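PDB 1WX1: nicotinate-nucleotide--dimethylbenzimidazole phosphoribosyltransferase from Thermus thermophilus HB8, which probably catalyses the transfer of the phosphoribosyl group from nicotinate mononucleotide to 5,6-dimethylbenzimidazole, giving alpha-ribazole 5'-phosphate on the pathway to cobalamin. Local coordinates for residues L90-A95 with G307-M312; A155-A160 with P313-A318; R149-G154 with A243-V248; N77-G82 with V96-V101; G47-A52 with A83-F88. All coordinates share one frame; numbering follows the deposited sequence.

Contact 1. Residues L90-A95 with G307-M312; sequences LAADCA and GAVLAM
C94 has chi1 at 179°, its sulfur trans to the backbone N and so turned toward the helix containing M312 and V309. M312 answers with CG beside its own backbone N and the rest of the chain extended, which lays SD and CE alongside the cysteine. The two sulfurs, C94 SG and M312 SD, stand 3.6 Å apart, and M312 CE is 3.7 Å from the same C94 SG. V309 straddles the gap with its two methyls: CG2 comes within 4.0 Å of C94 SG, while CG1 packs at 3.8 Å from A92 CB. That alanine suits a tight spot, because its single methyl also sits 3.5 Å from V309 O. The carbonyl takes a bond from M312 N at 3.2 Å, and the proline that follows has no N-H to offer it. Behind V309, I85 and F88 of helix 84-91 close the core, and the predicted proton acceptor E304 lies about 8 Å away, side chain to side chain. Since no hydrogen bond crosses between the segments, cohesion here comes from polarisable sulfur and branched carbon fitting together in a buried interface.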
# COMPACT_ATOMS: atom_id res chain seq x y z
N LEU A 90 -3.02 -10.52 10.02
CA LEU A 90 -4.31 -10.27 10.66
C LEU A 90 -5.03 -9.12 9.95
O LEU A 90 -6.24 -9.17 9.72
CB LEU A 90 -4.11 -9.91 12.13
CG LEU A 90 -5.40 -9.67 12.92
CD1 LEU A 90 -6.20 -10.96 13.01
CD2 LEU A 90 -5.06 -9.15 14.31
N ALA A 91 -4.27 -8.08 9.60
CA ALA A 91 -4.84 -6.92 8.94
C ALA A 91 -5.10 -7.13 7.45
O ALA A 91 -5.78 -6.32 6.82
CB ALA A 91 -3.91 -5.71 9.14
N ALA A 92 -4.58 -8.21 6.89
CA ALA A 92 -4.75 -8.48 5.47
C ALA A 92 -5.52 -9.75 5.10
O ALA A 92 -5.46 -10.19 3.95
CB ALA A 92 -3.39 -8.50 4.79
N ASP A 93 -6.25 -10.32 6.06
CA ASP A 93 -7.02 -11.55 5.84
C ASP A 93 -6.16 -12.57 5.10
O ASP A 93 -6.48 -13.02 4.00
CB ASP A 93 -8.30 -11.25 5.04
CG ASP A 93 -9.17 -12.49 4.85
OD1 ASP A 93 -9.24 -13.32 5.77
OD2 ASP A 93 -9.78 -12.62 3.77
N CYS A 94 -5.06 -12.93 5.75
CA CYS A 94 -4.11 -13.86 5.18
C CYS A 94 -3.74 -14.92 6.21
O CYS A 94 -3.35 -14.59 7.32
CB CYS A 94 -2.87 -13.08 4.75
SG CYS A 94 -1.53 -14.05 4.05
N ALA A 95 -3.87 -16.19 5.82
CA ALA A 95 -3.52 -17.30 6.70
C ALA A 95 -2.00 -17.39 6.78
O ALA A 95 -1.31 -17.10 5.80
CB ALA A 95 -4.10 -18.60 6.15
N GLY A 307 6.26 -7.76 3.49
CA GLY A 307 5.96 -6.87 2.39
C GLY A 307 4.90 -7.45 1.47
O GLY A 307 4.02 -6.74 1.00
N ALA A 308 5.00 -8.75 1.20
CA ALA A 308 4.04 -9.42 0.34
C ALA A 308 2.64 -9.37 0.93
O ALA A 308 1.67 -9.11 0.21
CB ALA A 308 4.46 -10.87 0.13
N VAL A 309 2.53 -9.63 2.23
CA VAL A 309 1.24 -9.62 2.90
C VAL A 309 0.61 -8.23 2.94
O VAL A 309 -0.60 -8.08 2.78
CB VAL A 309 1.37 -10.20 4.33
CG1 VAL A 309 0.07 -10.00 5.11
CG2 VAL A 309 1.69 -11.69 4.25
N LEU A 310 1.45 -7.21 3.15
CA LEU A 310 0.96 -5.83 3.17
C LEU A 310 0.40 -5.44 1.81
O LEU A 310 -0.46 -4.55 1.71
CB LEU A 310 2.09 -4.88 3.54
CG LEU A 310 2.56 -4.91 5.00
CD1 LEU A 310 3.76 -3.99 5.17
CD2 LEU A 310 1.42 -4.48 5.91
N ALA A 311 0.87 -6.09 0.75
CA ALA A 311 0.41 -5.78 -0.60
C ALA A 311 -0.87 -6.50 -1.02
O ALA A 311 -1.49 -6.16 -2.03
CB ALA A 311 1.50 -6.09 -1.60
N MET A 312 -1.29 -7.50 -0.24
CA MET A 312 -2.49 -8.25 -0.62
C MET A 312 -3.75 -7.40 -0.71
O MET A 312 -4.54 -7.57 -1.65
CB MET A 312 -2.71 -9.43 0.34
CG MET A 312 -1.63 -10.49 0.21
SD MET A 312 -1.96 -11.98 1.18
CE MET A 312 -0.70 -13.09 0.56

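Contact 2. Residues A155-A160 with P313-A318; sequences ATLLAA and PLLRAA
L157 reaches from its strand toward L315 and R316, and its course explains the whole contact. From CB, which points at the helix, a chi1 of 56° sets CG flanked by both backbone branches. CG then divides, and each methyl finds its own neighbour. CD1 meets CD1 of L315 at 3.9 Å, the two leucine side chains crossing obliquely. CD2 goes the other way, to 4.2 Å from NH2 of R316, whose long arm passes that of L157 at about a right angle. A leucine is apt because one branch can fill apolar space while the other merely packs, at that longer range, against an arginine whose polar partners lie elsewhere. R316 does not spend its charge on L157: extended from CG to NE, it carries NE to the carbonyl of G45 and NH2 to that of A92, so those loops fix where its tip lies. M312, one turn before R316, also lies against L157, and L315 reaches on to V248 in the next strand. Between the segments the nearest alpha carbons, those of L157 and L315, are 9.0 Å apart, so that only side-chain ends meet. This is how a helix covers a parallel sheet in a three-layer alpha/beta fold, and the strand order 3-2-1-4-5-6 gives this one a Rossmann-like core, with helix 306-321 spread over strands 157-163 and 247-249.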
# COMPACT_ATOMS: atom_id res chain seq x y z
N ALA A 155 -6.68 -20.61 -0.01
CA ALA A 155 -5.92 -19.44 -0.44
C ALA A 155 -6.28 -19.06 -1.88
O ALA A 155 -6.33 -19.93 -2.76
CB ALA A 155 -4.43 -19.71 -0.32
N THR A 156 -6.53 -17.77 -2.12
CA THR A 156 -6.85 -17.29 -3.46
C THR A 156 -5.68 -16.49 -4.03
O THR A 156 -5.68 -16.10 -5.20
CB THR A 156 -8.12 -16.42 -3.46
OG1 THR A 156 -7.87 -15.22 -2.73
CG2 THR A 156 -9.28 -17.17 -2.82
N LEU A 157 -4.69 -16.24 -3.19
CA LEU A 157 -3.46 -15.57 -3.59
C LEU A 157 -2.43 -16.11 -2.62
O LEU A 157 -2.74 -16.35 -1.45
CB LEU A 157 -3.56 -14.04 -3.53
CG LEU A 157 -3.96 -13.24 -2.29
CD1 LEU A 157 -3.61 -11.79 -2.54
CD2 LEU A 157 -5.45 -13.40 -2.01
N LEU A 158 -1.21 -16.30 -3.10
CA LEU A 158 -0.16 -16.90 -2.30
C LEU A 158 1.14 -16.12 -2.23
O LEU A 158 1.63 -15.62 -3.24
CB LEU A 158 0.11 -18.30 -2.85
CG LEU A 158 1.13 -19.20 -2.16
CD1 LEU A 158 0.63 -19.56 -0.77
CD2 LEU A 158 1.34 -20.45 -3.01
N ALA A 159 1.69 -16.02 -1.03
CA ALA A 159 2.96 -15.33 -0.83
C ALA A 159 3.89 -16.28 -0.09
O ALA A 159 3.44 -17.25 0.53
CB ALA A 159 2.74 -14.06 -0.02
N ALA A 160 5.18 -16.01 -0.16
CA ALA A 160 6.15 -16.82 0.56
C ALA A 160 6.87 -15.87 1.50
O ALA A 160 6.99 -14.67 1.24
CB ALA A 160 7.15 -17.47 -0.41
N PRO A 313 -3.97 -6.47 0.24
CA PRO A 313 -5.18 -5.65 0.13
C PRO A 313 -5.17 -4.82 -1.16
O PRO A 313 -6.22 -4.53 -1.73
CB PRO A 313 -5.12 -4.77 1.38
CG PRO A 313 -4.40 -5.64 2.37
CD PRO A 313 -3.29 -6.24 1.53
N LEU A 314 -3.98 -4.45 -1.62
CA LEU A 314 -3.87 -3.68 -2.86
C LEU A 314 -4.25 -4.57 -4.03
O LEU A 314 -4.91 -4.11 -4.97
CB LEU A 314 -2.44 -3.16 -3.06
CG LEU A 314 -1.97 -2.08 -2.10
CD1 LEU A 314 -0.55 -1.65 -2.49
CD2 LEU A 314 -2.92 -0.88 -2.16
N LEU A 315 -3.85 -5.84 -3.99
CA LEU A 315 -4.20 -6.75 -5.07
C LEU A 315 -5.71 -6.94 -5.13
O LEU A 315 -6.30 -7.01 -6.21
CB LEU A 315 -3.51 -8.10 -4.88
CG LEU A 315 -1.98 -8.07 -4.85
CD1 LEU A 315 -1.43 -9.48 -4.75
CD2 LEU A 315 -1.46 -7.39 -6.10
N ARG A 316 -6.35 -7.03 -3.96
CA ARG A 316 -7.80 -7.21 -3.90
C ARG A 316 -8.49 -5.97 -4.46
O ARG A 316 -9.46 -6.08 -5.22
CB ARG A 316 -8.26 -7.44 -2.46
CG ARG A 316 -7.68 -8.70 -1.83
CD ARG A 316 -8.46 -9.11 -0.59
NE ARG A 316 -7.87 -10.29 0.04
CZ ARG A 316 -6.99 -10.25 1.02
NH1 ARG A 316 -6.59 -9.08 1.51
NH2 ARG A 316 -6.49 -11.38 1.52
N ALA A 317 -7.99 -4.80 -4.09
CA ALA A 317 -8.55 -3.54 -4.57
C ALA A 317 -8.44 -3.48 -6.09
O ALA A 317 -9.38 -3.08 -6.77
CB ALA A 317 -7.81 -2.37 -3.95
N ALA A 318 -7.28 -3.86 -6.60
CA ALA A 318 -7.04 -3.86 -8.04
C ALA A 318 -8.07 -4.73 -8.76
O ALA A 318 -8.63 -4.33 -9.79
CB ALA A 318 -5.63 -4.36 -8.33

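Contact 3. Residues R149-G154 with A243-V248; sequences RAIAEG and AGLPLV
I151 alone carries segment 149-154 across to A243 and L245, and the residues before and after it tie down the end of helix 133-152. First comes R149, whose extended chain brings its guanidinium to E153 OE2, which lies at the edge of that group and in its plane, 3.3 Å from R149 NE, a weak hydrogen bond (163° at the hydrogen) within a salt bridge; R149 NH2 goes on to the carbonyl of P111. A150 turns to the sheet, where a small methyl fits against Y97 and A48. One step on, I151 projects toward the other segment. Its CG1 lies anti to the carbonyl carbon (chi1 -61°), and the ethyl branch continues extended, so that CG1 comes 3.8 Å from L245 CD1 and the terminal CD1 reaches A243 CB at 3.5 Å. The isoleucine and L245 side chains run antiparallel alongside one another, while the short alanine lets the tip of I151 come close. E153 then uses its other oxygen, OE1, to bond the hydroxyl of Y97. G154 ends the helix in a Schellman motif, its N bonded to I151 O at 3.0 Å; its phi of 112° is a value that a residue with a CB would find strained. On the far side G244 closes helix 228-242 with the same motif, so the contact joins two helix ends before their chains enter neighbouring strands, and L245 O is held by H271. The chemistry is divided: a small, partly exposed patch makes the bridge by apolar contact, with no hydrogen bond across, while directional bonds to each segment's other neighbours set its position.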
# COMPACT_ATOMS: atom_id res chain seq x y z
N ARG A 149 -1.20 -27.25 0.85
CA ARG A 149 -2.13 -27.20 1.97
C ARG A 149 -2.76 -25.82 2.07
O ARG A 149 -3.94 -25.70 2.38
CB ARG A 149 -1.48 -27.48 3.29
CG ARG A 149 -2.52 -27.40 4.41
CD ARG A 149 -1.80 -27.45 5.71
NE ARG A 149 -2.64 -27.26 6.87
CZ ARG A 149 -2.14 -27.01 8.08
NH1 ARG A 149 -0.83 -26.94 8.26
NH2 ARG A 149 -2.95 -26.79 9.10
N ALA A 150 -1.98 -24.77 1.82
CA ALA A 150 -2.51 -23.41 1.90
C ALA A 150 -3.61 -23.26 0.87
O ALA A 150 -4.69 -22.73 1.16
CB ALA A 150 -1.38 -22.37 1.63
N ILE A 151 -3.36 -23.79 -0.33
CA ILE A 151 -4.31 -23.75 -1.42
C ILE A 151 -5.54 -24.60 -1.12
O ILE A 151 -6.67 -24.17 -1.34
CB ILE A 151 -3.65 -24.25 -2.73
CG1 ILE A 151 -2.48 -23.32 -3.09
CG2 ILE A 151 -4.67 -24.27 -3.87
CD1 ILE A 151 -1.55 -23.88 -4.18
N ALA A 152 -5.32 -25.81 -0.60
CA ALA A 152 -6.43 -26.71 -0.27
C ALA A 152 -7.31 -26.08 0.81
O ALA A 152 -8.51 -26.35 0.87
CB ALA A 152 -5.88 -28.06 0.21
N GLU A 153 -6.72 -25.24 1.65
CA GLU A 153 -7.49 -24.61 2.71
C GLU A 153 -8.18 -23.32 2.27
O GLU A 153 -8.78 -22.64 3.09
CB GLU A 153 -6.61 -24.38 3.93
CG GLU A 153 -5.87 -25.63 4.35
CD GLU A 153 -5.65 -25.71 5.84
OE1 GLU A 153 -5.26 -24.68 6.44
OE2 GLU A 153 -5.84 -26.80 6.41
N GLY A 154 -8.07 -22.97 0.99
CA GLY A 154 -8.76 -21.79 0.51
C GLY A 154 -8.00 -20.55 0.06
O GLY A 154 -8.63 -19.53 -0.23
N ALA A 243 -1.14 -24.14 -9.60
CA ALA A 243 -2.51 -24.04 -9.11
C ALA A 243 -3.23 -22.86 -9.77
O ALA A 243 -4.43 -22.65 -9.55
CB ALA A 243 -2.53 -23.88 -7.59
N GLY A 244 -2.49 -22.07 -10.54
CA GLY A 244 -3.06 -20.92 -11.24
C GLY A 244 -3.36 -19.70 -10.39
O GLY A 244 -4.18 -18.86 -10.76
N LEU A 245 -2.68 -19.57 -9.26
CA LEU A 245 -2.91 -18.44 -8.36
C LEU A 245 -1.98 -17.25 -8.54
O LEU A 245 -0.87 -17.39 -9.07
CB LEU A 245 -2.77 -18.89 -6.90
CG LEU A 245 -3.71 -19.92 -6.29
CD1 LEU A 245 -3.41 -20.03 -4.81
CD2 LEU A 245 -5.15 -19.48 -6.51
N PRO A 246 -2.43 -16.06 -8.12
CA PRO A 246 -1.58 -14.88 -8.24
C PRO A 246 -0.53 -15.13 -7.16
O PRO A 246 -0.88 -15.59 -6.07
CB PRO A 246 -2.50 -13.73 -7.85
CG PRO A 246 -3.89 -14.27 -8.06
CD PRO A 246 -3.77 -15.70 -7.63
N LEU A 247 0.73 -14.85 -7.44
CA LEU A 247 1.80 -15.07 -6.48
C LEU A 247 2.42 -13.73 -6.09
O LEU A 247 2.73 -12.92 -6.95
CB LEU A 247 2.87 -15.98 -7.09
CG LEU A 247 2.30 -17.25 -7.74
CD1 LEU A 247 3.41 -18.00 -8.45
CD2 LEU A 247 1.63 -18.12 -6.69
N VAL A 248 2.62 -13.52 -4.79
CA VAL A 248 3.18 -12.26 -4.32
C VAL A 248 4.58 -12.41 -3.74
O VAL A 248 4.84 -13.25 -2.87
CB VAL A 248 2.27 -11.63 -3.24
CG1 VAL A 248 2.72 -10.21 -2.94
CG2 VAL A 248 0.82 -11.65 -3.71

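Contact 4. Residues N77-G82 with V96-V101; sequences NFLRGG and VYVLDV
V98 meets F78 and L79 through a single methyl. CG2, anti to its own carbonyl carbon, lies 3.8 Å from F78 CB and 4.1 Å from L79 CD2, filling the angle between these consecutive helix residues. The phenylalanine side chain crosses the valine at about a right angle, and its ring atom CD1 also comes to 4.2 Å of V98 CG2. A beta-branched residue suits the strand and presents a compact methyl, whereas L79 needs its longer chain for CD2 to reach V98. Around this core, L113 of the edge strand touches both V98 and L79, and the ring of F78 leans on V51 and A83 and lies about 4 Å from the side chain of E304, the predicted proton acceptor. Farther out, the helix end fixes the two hydrophobic residues: a Schellman motif at G81 bonds G81 N to F78 O at 3.1 Å and G82 N to N77 O at 3.0 Å. N77 in turn bonds T17 of the second subunit through OD1. No hydrogen bond crosses the contact, which implies that this wall beside the probable active site holds by apolar burial, the polar links of both segments lying outside the apolar contact itself.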
# COMPACT_ATOMS: atom_id res chain seq x y z
N ASN A 77 7.99 -17.74 17.78
CA ASN A 77 7.29 -16.46 17.86
C ASN A 77 6.14 -16.48 16.84
O ASN A 77 5.03 -16.04 17.15
CB ASN A 77 8.26 -15.31 17.54
CG ASN A 77 7.75 -13.94 18.00
OD1 ASN A 77 8.30 -12.90 17.61
ND2 ASN A 77 6.72 -13.93 18.83
N PHE A 78 6.41 -17.01 15.64
CA PHE A 78 5.39 -17.11 14.59
C PHE A 78 4.22 -17.95 15.08
O PHE A 78 3.06 -17.59 14.90
CB PHE A 78 5.94 -17.81 13.33
CG PHE A 78 7.02 -17.05 12.60
CD1 PHE A 78 7.96 -17.74 11.83
CD2 PHE A 78 7.13 -15.67 12.71
CE1 PHE A 78 8.98 -17.06 11.16
CE2 PHE A 78 8.14 -14.98 12.05
CZ PHE A 78 9.07 -15.68 11.28
N LEU A 79 4.54 -19.09 15.70
CA LEU A 79 3.50 -19.99 16.20
C LEU A 79 2.71 -19.40 17.37
O LEU A 79 1.60 -19.84 17.65
CB LEU A 79 4.12 -21.33 16.61
CG LEU A 79 4.88 -22.08 15.50
CD1 LEU A 79 5.40 -23.41 16.04
CD2 LEU A 79 3.97 -22.31 14.30
N ARG A 80 3.29 -18.42 18.04
CA ARG A 80 2.61 -17.79 19.16
C ARG A 80 1.99 -16.46 18.77
O ARG A 80 1.42 -15.76 19.60
CB ARG A 80 3.59 -17.65 20.33
CG ARG A 80 3.93 -19.01 20.92
CD ARG A 80 5.20 -19.01 21.76
NE ARG A 80 5.51 -20.37 22.19
CZ ARG A 80 6.61 -20.72 22.85
NH1 ARG A 80 7.52 -19.81 23.16
NH2 ARG A 80 6.79 -21.99 23.20
N GLY A 81 2.11 -16.12 17.48
CA GLY A 81 1.53 -14.90 16.94
C GLY A 81 2.14 -13.57 17.33
O GLY A 81 1.47 -12.54 17.22
N GLY A 82 3.41 -13.57 17.74
CA GLY A 82 4.03 -12.32 18.14
C GLY A 82 4.96 -11.64 17.14
O GLY A 82 5.58 -10.63 17.48
N VAL A 96 -1.48 -17.79 7.93
CA VAL A 96 -0.04 -17.92 8.10
C VAL A 96 0.34 -19.37 8.34
O VAL A 96 -0.19 -20.02 9.24
CB VAL A 96 0.48 -17.07 9.29
CG1 VAL A 96 1.98 -17.32 9.48
CG2 VAL A 96 0.23 -15.59 9.04
N TYR A 97 1.23 -19.89 7.51
CA TYR A 97 1.72 -21.25 7.66
C TYR A 97 3.22 -21.17 7.81
O TYR A 97 3.86 -20.33 7.17
CB TYR A 97 1.39 -22.11 6.44
CG TYR A 97 -0.08 -22.26 6.14
CD1 TYR A 97 -0.75 -21.32 5.35
CD2 TYR A 97 -0.81 -23.33 6.65
CE1 TYR A 97 -2.11 -21.44 5.08
CE2 TYR A 97 -2.17 -23.46 6.38
CZ TYR A 97 -2.81 -22.52 5.60
OH TYR A 97 -4.15 -22.65 5.34
N VAL A 98 3.79 -22.03 8.64
CA VAL A 98 5.24 -22.05 8.84
C VAL A 98 5.77 -23.41 8.40
O VAL A 98 5.16 -24.44 8.66
CB VAL A 98 5.61 -21.83 10.33
CG1 VAL A 98 7.12 -21.80 10.49
CG2 VAL A 98 5.01 -20.51 10.82
N LEU A 99 6.90 -23.39 7.70
CA LEU A 99 7.51 -24.62 7.21
C LEU A 99 8.95 -24.70 7.69
O LEU A 99 9.76 -23.83 7.39
CB LEU A 99 7.47 -24.65 5.68
CG LEU A 99 8.34 -25.70 4.97
CD1 LEU A 99 7.78 -27.09 5.24
CD2 LEU A 99 8.35 -25.42 3.47
N ASP A 100 9.26 -25.75 8.45
CA ASP A 100 10.63 -25.95 8.91
C ASP A 100 11.30 -26.93 7.96
O ASP A 100 10.93 -28.10 7.92
CB ASP A 100 10.66 -26.54 10.33
CG ASP A 100 12.06 -27.01 10.75
OD1 ASP A 100 12.17 -27.80 11.71
OD2 ASP A 100 13.06 -26.58 10.12
N VAL A 101 12.25 -26.45 7.17
CA VAL A 101 12.98 -27.33 6.27
C VAL A 101 14.43 -27.46 6.72
O VAL A 101 15.20 -28.20 6.11
CB VAL A 101 12.97 -26.85 4.79
CG1 VAL A 101 11.64 -27.20 4.14
CG2 VAL A 101 13.25 -25.35 4.71

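Contact 5. Residues G47-A52 with A83-F88; sequences GAVVVA and AAINQF
No ring or amide comes between I85 and the valines V49 and V51; the flat group that matters, the amide of N86, lies beside the contact and steadies the helix start. N86 OD1 accepts A83 N at 3.1 Å, with the donor tilted 20° from the carbonyl plane and the bond somewhat bent (145° at the hydrogen). A83 is the N-cap and N86 the N3 residue, so this is one half of the capping-box pattern, the N3 side chain accepting the N-cap N-H; alanine has no side-chain acceptor to supply the reciprocal half. The amide's ND2 bonds F78 O, which fixes its rotation. I85 faces the strand, its CG1 anti to the backbone N (chi1 -172°). That CG1 bridges two valines on the same strand face, lying 4.2 Å from V49 CG1 and 4.4 Å from V51 CG2. Valine suits the extended strand, and isoleucine is bulky enough to touch F78 and V309 as well. I85 N also bonds E304 OE1, bringing the predicted proton acceptor to the first turn. Helix 84-91 therefore covers strand 47-54 between F78 of helix 70-79 and V309 of helix 306-321, while on its outer side R320 of the second subunit bonds Q87.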
# COMPACT_ATOMS: atom_id res chain seq x y z
N GLY A 47 -6.15 -14.86 1.60
CA GLY A 47 -4.81 -15.04 1.08
C GLY A 47 -4.05 -15.94 2.03
O GLY A 47 -4.57 -16.29 3.09
N ALA A 48 -2.85 -16.35 1.64
CA ALA A 48 -2.02 -17.17 2.52
C ALA A 48 -0.55 -16.88 2.28
O ALA A 48 -0.14 -16.52 1.17
CB ALA A 48 -2.30 -18.67 2.29
N VAL A 49 0.25 -17.00 3.34
CA VAL A 49 1.68 -16.82 3.24
C VAL A 49 2.31 -18.03 3.91
O VAL A 49 1.88 -18.45 5.00
CB VAL A 49 2.18 -15.51 3.93
CG1 VAL A 49 1.85 -15.52 5.43
CG2 VAL A 49 3.70 -15.37 3.75
N VAL A 50 3.28 -18.64 3.24
CA VAL A 50 3.98 -19.78 3.80
C VAL A 50 5.38 -19.27 4.11
O VAL A 50 6.12 -18.86 3.20
CB VAL A 50 4.07 -20.96 2.82
CG1 VAL A 50 4.90 -22.09 3.44
CG2 VAL A 50 2.67 -21.46 2.48
N VAL A 51 5.73 -19.26 5.39
CA VAL A 51 7.03 -18.78 5.82
C VAL A 51 7.96 -19.98 5.99
O VAL A 51 7.75 -20.81 6.87
CB VAL A 51 6.92 -18.04 7.17
CG1 VAL A 51 8.28 -17.45 7.56
CG2 VAL A 51 5.86 -16.95 7.08
N ALA A 52 8.96 -20.07 5.12
CA ALA A 52 9.92 -21.17 5.16
C ALA A 52 11.11 -20.78 6.04
O ALA A 52 11.64 -19.68 5.91
CB ALA A 52 10.40 -21.50 3.75
N ALA A 83 5.07 -12.18 15.93
CA ALA A 83 5.95 -11.59 14.92
C ALA A 83 5.23 -10.58 14.03
O ALA A 83 3.99 -10.52 14.01
CB ALA A 83 6.58 -12.68 14.06
N ALA A 84 6.00 -9.79 13.30
CA ALA A 84 5.44 -8.79 12.40
C ALA A 84 4.50 -9.45 11.40
O ALA A 84 3.40 -8.96 11.13
CB ALA A 84 6.56 -8.05 11.67
N ILE A 85 4.92 -10.59 10.84
CA ILE A 85 4.11 -11.28 9.86
C ILE A 85 2.73 -11.65 10.40
O ILE A 85 1.73 -11.55 9.69
CB ILE A 85 4.82 -12.55 9.31
CG1 ILE A 85 4.02 -13.12 8.13
CG2 ILE A 85 4.99 -13.59 10.40
CD1 ILE A 85 3.87 -12.15 6.97
N ASN A 86 2.65 -12.08 11.66
CA ASN A 86 1.36 -12.44 12.23
C ASN A 86 0.45 -11.22 12.30
O ASN A 86 -0.75 -11.31 12.03
CB ASN A 86 1.51 -12.99 13.65
CG ASN A 86 2.36 -14.23 13.71
OD1 ASN A 86 3.54 -14.16 14.06
ND2 ASN A 86 1.79 -15.38 13.35
N GLN A 87 1.02 -10.07 12.67
CA GLN A 87 0.26 -8.84 12.80
C GLN A 87 -0.25 -8.34 11.45
O GLN A 87 -1.41 -7.92 11.33
CB GLN A 87 1.11 -7.75 13.47
CG GLN A 87 1.60 -8.11 14.86
CD GLN A 87 0.50 -8.70 15.74
OE1 GLN A 87 -0.61 -8.18 15.81
NE2 GLN A 87 0.82 -9.80 16.42
N PHE A 88 0.61 -8.38 10.44
CA PHE A 88 0.22 -7.92 9.11
C PHE A 88 -0.80 -8.86 8.49
O PHE A 88 -1.73 -8.42 7.82
CB PHE A 88 1.45 -7.80 8.21
CG PHE A 88 2.40 -6.70 8.62
CD1 PHE A 88 2.05 -5.77 9.60
CD2 PHE A 88 3.65 -6.57 8.00
CE1 PHE A 88 2.91 -4.73 9.96
CE2 PHE A 88 4.52 -5.54 8.36
CZ PHE A 88 4.14 -4.62 9.34

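Overall arrangement
Along the chain, contact 5 closes first, folding helix 84-91 back onto strand 47-54. Contact 4 crosses it, because 77-82 comes before 83-88 and is joined to 96-101, so helices 70-79 and 84-91 share one side of strands 47-54 and 94-100. Contact 1 starts at 90-95, within the loop of contact 4, and closes far downstream on helix 306-321. Contact 3, 149-154 with 243-248, lies wholly within that long span, and contact 2 crosses both, running from 155-160 to 313-318. Helix 306-321 is thus held at successive turns by contacts 1 and 2, on the sheet face opposite that of helices 133-152 and 228-242, whose ends meet in contact 3.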